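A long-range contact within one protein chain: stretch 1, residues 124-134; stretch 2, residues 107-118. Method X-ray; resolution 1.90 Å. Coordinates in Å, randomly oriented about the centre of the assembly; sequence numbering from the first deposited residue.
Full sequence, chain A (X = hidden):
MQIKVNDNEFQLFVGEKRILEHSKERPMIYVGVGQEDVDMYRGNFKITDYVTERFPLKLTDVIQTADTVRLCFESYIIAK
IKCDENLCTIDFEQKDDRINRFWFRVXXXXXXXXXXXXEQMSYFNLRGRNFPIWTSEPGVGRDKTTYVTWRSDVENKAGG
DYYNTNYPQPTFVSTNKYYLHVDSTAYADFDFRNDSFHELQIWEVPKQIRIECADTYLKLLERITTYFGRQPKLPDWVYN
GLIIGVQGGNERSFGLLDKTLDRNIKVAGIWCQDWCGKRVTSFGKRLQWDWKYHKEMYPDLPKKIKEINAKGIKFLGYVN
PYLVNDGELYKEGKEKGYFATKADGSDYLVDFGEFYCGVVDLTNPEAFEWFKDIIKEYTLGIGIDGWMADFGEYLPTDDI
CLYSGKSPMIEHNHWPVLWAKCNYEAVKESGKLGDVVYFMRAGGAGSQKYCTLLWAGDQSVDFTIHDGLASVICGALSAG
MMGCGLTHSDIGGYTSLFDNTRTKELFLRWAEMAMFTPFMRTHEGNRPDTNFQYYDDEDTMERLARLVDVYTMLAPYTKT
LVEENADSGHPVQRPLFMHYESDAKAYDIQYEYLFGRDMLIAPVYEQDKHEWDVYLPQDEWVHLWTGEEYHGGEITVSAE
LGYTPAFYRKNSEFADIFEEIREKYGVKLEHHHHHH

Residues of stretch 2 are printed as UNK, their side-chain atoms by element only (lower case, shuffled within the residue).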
ATOM      1  N   PHE A 124      19.145   8.665  -3.988  1.00 26.28           N
ATOM      2  CA  PHE A 124      20.039   8.983  -5.093  1.00 27.69           C
ATOM      3  C   PHE A 124      20.552   7.697  -5.737  1.00 29.82           C
ATOM      4  O   PHE A 124      20.309   7.443  -6.920  1.00 27.62           O
ATOM      5  CB  PHE A 124      21.166   9.872  -4.558  1.00 26.07           C
ATOM      6  CG  PHE A 124      22.184  10.292  -5.584  1.00 28.61           C
ATOM      7  CD1 PHE A 124      21.804  10.684  -6.855  1.00 27.08           C
ATOM      8  CD2 PHE A 124      23.531  10.348  -5.240  1.00 29.11           C
ATOM      9  CE1 PHE A 124      22.774  11.101  -7.796  1.00 24.73           C
ATOM     10  CE2 PHE A 124      24.502  10.762  -6.172  1.00 27.78           C
ATOM     11  CZ  PHE A 124      24.116  11.128  -7.447  1.00 23.83           C
ATOM     12  N   ASN A 125      21.228   6.852  -4.961  1.00 29.48           N
ATOM     13  CA  ASN A 125      21.516   5.494  -5.416  1.00 30.71           C
ATOM     14  C   ASN A 125      20.217   4.703  -5.494  1.00 31.36           C
ATOM     15  O   ASN A 125      19.536   4.496  -4.477  1.00 30.43           O
ATOM     16  CB  ASN A 125      22.510   4.814  -4.477  1.00 31.13           C
ATOM     17  CG  ASN A 125      22.732   3.351  -4.816  1.00 31.56           C
ATOM     18  OD1 ASN A 125      22.489   2.915  -5.945  1.00 30.07           O
ATOM     19  ND2 ASN A 125      23.207   2.578  -3.831  1.00 32.30           N
ATOM     20  N   LEU A 126      19.866   4.282  -6.706  1.00 23.12           N
ATOM     21  CA  LEU A 126      18.634   3.565  -6.979  1.00 25.55           C
ATOM     22  C   LEU A 126      18.697   2.085  -6.621  1.00 32.17           C
ATOM     23  O   LEU A 126      17.645   1.432  -6.605  1.00 27.17           O
ATOM     24  CB  LEU A 126      18.275   3.693  -8.466  1.00 24.02           C
ATOM     25  CG  LEU A 126      18.362   5.109  -9.036  1.00 28.52           C
ATOM     26  CD1 LEU A 126      18.141   5.064 -10.536  1.00 27.26           C
ATOM     27  CD2 LEU A 126      17.345   6.025  -8.357  1.00 26.54           C
ATOM     28  N   ARG A 127      19.887   1.539  -6.362  1.00 28.49           N
ATOM     29  CA  ARG A 127      20.015   0.093  -6.196  1.00 25.58           C
ATOM     30  C   ARG A 127      19.174  -0.394  -5.022  1.00 29.95           C
ATOM     31  O   ARG A 127      19.114   0.250  -3.971  1.00 32.45           O
ATOM     32  CB  ARG A 127      21.481  -0.298  -5.985  1.00 28.60           C
ATOM     33  CG  ARG A 127      21.785  -1.729  -6.441  1.00 33.19           C
ATOM     34  CD  ARG A 127      21.791  -1.823  -7.962  1.00 31.65           C
ATOM     35  NE  ARG A 127      21.655  -3.193  -8.460  1.00 33.89           N
ATOM     36  CZ  ARG A 127      22.639  -4.091  -8.472  1.00 36.10           C
ATOM     37  NH1 ARG A 127      23.838  -3.775  -7.993  1.00 33.44           N
ATOM     38  NH2 ARG A 127      22.419  -5.309  -8.961  1.00 32.86           N
ATOM     39  N   GLY A 128      18.503  -1.535  -5.217  1.00 28.52           N
ATOM     40  CA  GLY A 128      17.692  -2.142  -4.187  1.00 32.51           C
ATOM     41  C   GLY A 128      16.227  -1.750  -4.193  1.00 28.33           C
ATOM     42  O   GLY A 128      15.459  -2.304  -3.401  1.00 31.27           O
ATOM     43  N   ARG A 129      15.810  -0.825  -5.061  1.00 29.72           N
ATOM     44  CA  ARG A 129      14.412  -0.412  -5.135  1.00 27.73           C
ATOM     45  C   ARG A 129      13.977  -0.322  -6.591  1.00 29.93           C
ATOM     46  O   ARG A 129      14.784  -0.454  -7.515  1.00 29.97           O
ATOM     47  CB  ARG A 129      14.187   0.930  -4.420  1.00 26.81           C
ATOM     48  CG  ARG A 129      14.369   0.854  -2.901  1.00 30.71           C
ATOM     49  CD  ARG A 129      14.291   2.225  -2.237  1.00 31.65           C
ATOM     50  NE  ARG A 129      14.497   2.134  -0.792  1.00 29.89           N
ATOM     51  CZ  ARG A 129      15.678   2.285  -0.197  1.00 35.72           C
ATOM     52  NH1 ARG A 129      16.762   2.535  -0.923  1.00 34.45           N
ATOM     53  NH2 ARG A 129      15.777   2.172   1.120  1.00 36.02           N
ATOM     54  N   ASN A 130      12.679  -0.097  -6.797  1.00 27.54           N
ATOM     55  CA  ASN A 130      12.151   0.151  -8.130  1.00 28.10           C
ATOM     56  C   ASN A 130      11.551   1.551  -8.203  1.00 28.56           C
ATOM     57  O   ASN A 130      11.045   2.091  -7.207  1.00 27.36           O
ATOM     58  CB  ASN A 130      11.106  -0.899  -8.538  1.00 26.72           C
ATOM     59  CG  ASN A 130       9.865  -0.862  -7.669  1.00 35.06           C
ATOM     60  OD1 ASN A 130       9.924  -1.116  -6.463  1.00 31.52           O
ATOM     61  ND2 ASN A 130       8.726  -0.577  -8.286  1.00 32.60           N
ATOM     62  N   PHE A 131      11.603   2.128  -9.401  1.00 27.83           N
ATOM     63  CA  PHE A 131      11.233   3.527  -9.617  1.00 24.91           C
ATOM     64  C   PHE A 131      10.283   3.616 -10.806  1.00 29.45           C
ATOM     65  O   PHE A 131      10.720   3.530 -11.967  1.00 28.90           O
ATOM     66  CB  PHE A 131      12.488   4.368  -9.804  1.00 26.35           C
ATOM     67  CG  PHE A 131      13.363   4.392  -8.577  1.00 29.88           C
ATOM     68  CD1 PHE A 131      14.282   3.378  -8.338  1.00 28.15           C
ATOM     69  CD2 PHE A 131      13.224   5.396  -7.626  1.00 30.41           C
ATOM     70  CE1 PHE A 131      15.046   3.377  -7.192  1.00 24.40           C
ATOM     71  CE2 PHE A 131      14.005   5.401  -6.474  1.00 25.89           C
ATOM     72  CZ  PHE A 131      14.916   4.393  -6.261  1.00 24.48           C
ATOM     73  N   PRO A 132       8.979   3.701 -10.555  1.00 27.01           N
ATOM     74  CA  PRO A 132       8.029   4.049 -11.618  1.00 27.13           C
ATOM     75  C   PRO A 132       8.359   5.402 -12.226  1.00 27.74           C
ATOM     76  O   PRO A 132       8.752   6.338 -11.529  1.00 30.06           O
ATOM     77  CB  PRO A 132       6.681   4.083 -10.884  1.00 27.17           C
ATOM     78  CG  PRO A 132       6.870   3.090  -9.776  1.00 28.70           C
ATOM     79  CD  PRO A 132       8.303   3.206  -9.342  1.00 27.79           C
ATOM     80  N   ILE A 133       8.189   5.496 -13.542  1.00 28.83           N
ATOM     81  CA  ILE A 133       8.498   6.703 -14.307  1.00 25.65           C
ATOM     82  C   ILE A 133       7.166   7.290 -14.763  1.00 30.33           C
ATOM     83  O   ILE A 133       6.613   6.883 -15.791  1.00 26.88           O
ATOM     84  CB  ILE A 133       9.418   6.386 -15.504  1.00 28.42           C
ATOM     85  CG1 ILE A 133      10.656   5.606 -15.048  1.00 23.83           C
ATOM     86  CG2 ILE A 133       9.774   7.671 -16.304  1.00 27.16           C
ATOM     87  CD1 ILE A 133      11.535   6.315 -14.027  1.00 27.27           C
ATOM     88  N   TRP A 134       6.617   8.209 -13.968  1.00 27.08           N
ATOM     89  CA  TRP A 134       5.302   8.784 -14.237  1.00 26.74           C
ATOM     90  C   TRP A 134       5.289  10.133 -13.533  1.00 29.79           C
ATOM     91  O   TRP A 134       5.386  10.175 -12.303  1.00 30.04           O
ATOM     92  CB  TRP A 134       4.187   7.866 -13.720  1.00 26.56           C
ATOM     93  CG  TRP A 134       2.783   8.272 -14.096  1.00 27.97           C
ATOM     94  CD1 TRP A 134       1.874   8.922 -13.308  1.00 28.92           C
ATOM     95  CD2 TRP A 134       2.124   8.034 -15.351  1.00 26.42           C
ATOM     96  NE1 TRP A 134       0.692   9.101 -13.992  1.00 26.74           N
ATOM     97  CE2 TRP A 134       0.823   8.572 -15.251  1.00 30.09           C
ATOM     98  CE3 TRP A 134       2.515   7.434 -16.555  1.00 27.60           C
ATOM     99  CZ2 TRP A 134      -0.090   8.519 -16.307  1.00 25.29           C
ATOM    100  CZ3 TRP A 134       1.601   7.375 -17.601  1.00 28.54           C
ATOM    101  CH2 TRP A 134       0.319   7.912 -17.471  1.00 25.85           C
ATOM    102  N   UNK A 107      22.573  -6.760 -17.505  1.00 33.59           N
ATOM    103  CA  UNK A 107      23.422  -7.548 -16.624  1.00 31.97           C
ATOM    104  C   UNK A 107      24.028  -6.672 -15.536  1.00 31.44           C
ATOM    105  O   UNK A 107      24.470  -5.551 -15.790  1.00 34.12           O
ATOM    106  c   UNK A 107      24.534  -8.229 -17.436  1.00 37.63           C
ATOM    107  N   UNK A 108      24.080  -7.198 -14.317  1.00 38.59           N
ATOM    108  CA  UNK A 108      24.581  -6.424 -13.191  1.00 35.55           C
ATOM    109  C   UNK A 108      25.259  -7.357 -12.202  1.00 37.12           C
ATOM    110  O   UNK A 108      25.148  -8.580 -12.294  1.00 40.90           O
ATOM    111  c   UNK A 108      23.450  -5.647 -12.517  1.00 32.75           C
ATOM    112  N   UNK A 109      25.959  -6.771 -11.239  1.00 39.75           N
ATOM    113  CA  UNK A 109      26.510  -7.538 -10.135  1.00 43.03           C
ATOM    114  C   UNK A 109      26.164  -6.842  -8.825  1.00 46.77           C
ATOM    115  O   UNK A 109      25.707  -5.694  -8.805  1.00 39.03           O
ATOM    116  c   UNK A 109      28.027  -7.747 -10.287  1.00 44.30           C
ATOM    117  c   UNK A 109      28.815  -6.447 -10.302  1.00 49.30           C
ATOM    118  o   UNK A 109      29.870  -6.411 -10.968  1.00 52.82           O
ATOM    119  o   UNK A 109      28.405  -5.465  -9.650  1.00 44.08           O
ATOM    120  N   UNK A 110      26.412  -7.550  -7.720  1.00 43.77           N
ATOM    121  CA  UNK A 110      25.896  -7.120  -6.425  1.00 45.70           C
ATOM    122  C   UNK A 110      26.461  -5.770  -5.995  1.00 43.25           C
ATOM    123  O   UNK A 110      25.757  -4.988  -5.351  1.00 38.22           O
ATOM    124  c   UNK A 110      26.188  -8.191  -5.369  1.00 49.06           C
ATOM    125  c   UNK A 110      25.575  -7.906  -4.005  1.00 56.26           C
ATOM    126  n   UNK A 110      25.497  -9.789  -0.628  1.00 83.45           N
ATOM    127  c   UNK A 110      25.232  -8.724  -1.639  1.00 71.71           C
ATOM    128  c   UNK A 110      25.922  -8.988  -2.979  1.00 66.26           C
ATOM    129  N   UNK A 111      27.708  -5.464  -6.351  1.00 43.60           N
ATOM    130  CA  UNK A 111      28.345  -4.248  -5.861  1.00 44.34           C
ATOM    131  C   UNK A 111      28.025  -3.012  -6.699  1.00 39.46           C
ATOM    132  O   UNK A 111      28.396  -1.904  -6.303  1.00 38.63           O
ATOM    133  c   UNK A 111      30.337  -5.577  -4.892  1.00 53.55           C
ATOM    134  o   UNK A 111      29.952  -7.043  -6.759  1.00 53.64           O
ATOM    135  c   UNK A 111      30.186  -6.959  -5.530  1.00 58.24           C
ATOM    136  o   UNK A 111      30.297  -7.967  -4.798  1.00 61.48           O
ATOM    137  c   UNK A 111      29.866  -4.437  -5.799  1.00 50.87           C
ATOM    138  N   UNK A 112      27.364  -3.172  -7.837  1.00 36.17           N
ATOM    139  CA  UNK A 112      27.083  -2.057  -8.728  1.00 35.97           C
ATOM    140  C   UNK A 112      26.066  -1.094  -8.110  1.00 33.67           C
ATOM    141  O   UNK A 112      25.151  -1.497  -7.386  1.00 32.84           O
ATOM    142  c   UNK A 112      26.552  -2.596 -10.056  1.00 35.56           C
ATOM    143  o   UNK A 112      25.231  -1.449 -13.274  1.00 38.55           O
ATOM    144  c   UNK A 112      25.706  -2.185 -12.383  1.00 38.34           C
ATOM    145  c   UNK A 112      26.180  -1.550 -11.088  1.00 37.72           C
ATOM    146  o   UNK A 112      25.805  -3.429 -12.496  1.00 37.63           O
ATOM    147  N   UNK A 113      26.228   0.193  -8.413  1.00 31.13           N
ATOM    148  CA  UNK A 113      25.283   1.217  -7.994  1.00 31.03           C
ATOM    149  C   UNK A 113      24.809   1.998  -9.214  1.00 38.33           C
ATOM    150  O   UNK A 113      25.463   2.008 -10.259  1.00 32.98           O
ATOM    151  c   UNK A 113      27.233   1.127  -3.478  1.00 40.83           C
ATOM    152  c   UNK A 113      26.167   1.380  -5.654  1.00 34.82           C
ATOM    153  c   UNK A 113      25.912   2.139  -6.940  1.00 34.92           C
ATOM    154  n   UNK A 113      28.169   1.648  -2.461  1.00 53.43           N
ATOM    155  c   UNK A 113      27.092   2.051  -4.689  1.00 37.81           C
ATOM    156  N   UNK A 114      23.652   2.648  -9.068  1.00 33.77           N
ATOM    157  CA  UNK A 114      22.952   3.280 -10.180  1.00 30.15           C
ATOM    158  C   UNK A 114      22.321   4.587  -9.723  1.00 31.16           C
ATOM    159  O   UNK A 114      21.801   4.679  -8.605  1.00 28.95           O
ATOM    160  s   UNK A 114      22.500   0.845 -11.507  1.00 36.14           S
ATOM    161  c   UNK A 114      21.866   2.364 -10.746  1.00 30.87           C
ATOM    162  N   UNK A 115      22.333   5.584 -10.601  1.00 29.03           N
ATOM    163  CA  UNK A 115      21.889   6.916 -10.231  1.00 29.33           C
ATOM    164  C   UNK A 115      21.005   7.491 -11.331  1.00 32.38           C
ATOM    165  O   UNK A 115      21.169   7.186 -12.515  1.00 30.58           O
ATOM    166  c   UNK A 115      23.081   7.833  -9.967  1.00 28.20           C
ATOM    167  c   UNK A 115      26.002   5.905  -8.477  1.00 32.08           C
ATOM    168  c   UNK A 115      24.061   7.257  -8.967  1.00 30.01           C
ATOM    169  c   UNK A 115      24.817   6.993  -6.698  1.00 30.81           C
ATOM    170  c   UNK A 115      25.111   6.440  -9.383  1.00 33.08           C
ATOM    171  c   UNK A 115      25.854   6.183  -7.138  1.00 34.19           C
ATOM    172  o   UNK A 115      26.736   5.660  -6.230  1.00 34.61           O
ATOM    173  c   UNK A 115      23.930   7.519  -7.611  1.00 27.26           C
ATOM    174  N   UNK A 116      20.058   8.327 -10.927  1.00 26.25           N
ATOM    175  CA  UNK A 116      19.246   8.993 -11.923  1.00 28.49           C
ATOM    176  C   UNK A 116      17.771   8.655 -11.855  1.00 27.21           C
ATOM    177  O   UNK A 116      17.145   8.798 -10.799  1.00 28.19           O
ATOM    178  N   UNK A 117      17.218   8.200 -12.979  1.00 23.68           N
ATOM    179  CA  UNK A 117      15.771   8.073 -13.166  1.00 25.98           C
ATOM    180  C   UNK A 117      15.067   9.405 -12.928  1.00 25.42           C
ATOM    181  O   UNK A 117      13.959   9.452 -12.390  1.00 24.97           O
ATOM    182  s   UNK A 117      15.524   5.314 -12.964  1.00 30.96           S
ATOM    183  c   UNK A 117      15.179   6.973 -12.282  1.00 24.05           C
ATOM    184  N   UNK A 118      15.712  10.496 -13.348  1.00 25.38           N
ATOM    185  CA  UNK A 118      15.133  11.821 -13.201  1.00 23.77           C
ATOM    186  C   UNK A 118      15.571  12.525 -11.938  1.00 24.45           C
ATOM    187  O   UNK A 118      16.660  12.271 -11.425  1.00 26.55           O
TER
HETATM  188  O   HOH W   1      18.918   9.303  -8.573  1.00 26.85           O

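Position 107 carries a single side-chain carbon and lies out of reach of stretch 1; one carbon and nothing beyond it means alanine, A107. Position 108 also has one carbon, but here it points toward stretch 1 and sits 3.7 Å from R127 NH2, measured from CB of 108. This is A108.

At position 109 two carbons end in two oxygens, a short carboxylate, hence aspartate, D109. The backbone does the work across the contact: D109 O accepts from R127 NH1 at 2.8 Å (154°) and, weakly, from R127 NH2 at 3.3 Å (131°). Position 110 has four carbons in a row ending in nitrogen, the signature of lysine; K110 is fully extended, all four chi angles t, and its CA-to-CB bond points away. Position 111 shows three carbons, the third carrying two oxygens, and points away as well: glutamate, E111. Position 112 repeats that composition and is E112, but its environment differs, for it is buried and its CB lies 3.6 Å from R127 NH1. A type I turn spans D109 to E112, with E112 N bonded to D109 O at 3.2 Å. This turn brings E112 O within 2.7 Å of R127 NH1 (148°), so one guanidinium nitrogen bonds to the carbonyls at both ends of the turn.

Position 113 again has four carbons and a terminal nitrogen, a second lysine, K113. Its CB lies 3.6 Å from N125 OD1, whereas the end of the chain leads away to a partner elsewhere in the structure. Position 114 has one carbon and then sulfur, which identifies cysteine, C114. Its backbone makes the central link: L126 N donates to C114 O at 2.7 Å and 169°, while C114 N donates weakly to N125 OD1 at 3.3 Å, though nearly straight at 175°.

Position 115 has one carbon leading to a six-carbon ring with an oxygen, so it is tyrosine, Y115. CD1 of Y115 lies over one face of the F124 ring, 3.6 Å from F124 CE2; the ring centroids are 4.7 Å apart and the planes meet at 48°, an oblique pair. Position 116 has no side-chain atoms. Its phi/psi of 118/-125 would jam a CB against the preceding carbonyl oxygen, as expected for glycine, G116. Water 1 bridges here, accepting from G116 N at 2.8 Å and donating to F124 O at 2.9 Å.

Position 117 has a carbon and a sulfur directed toward stretch 1: C117. Its SG lies 3.6 Å from L126 CD1, and its CB 4.1 Å from I133 CD1. Position 118 has no side-chain atoms and touches nothing in stretch 1; this is G118.

The contact buries 664 Å² and combines three elements. R127 reads backbone carbonyls of the 109–112 turn, N125 and L126 engage the C114 backbone, and L126 and I133 pack against C117. N125 OD1 also accepts from R127 N at 3.0 Å (167°), tying the anchoring segment together.

Stretch 2, residues 107-118: AADKEEKCYGCG
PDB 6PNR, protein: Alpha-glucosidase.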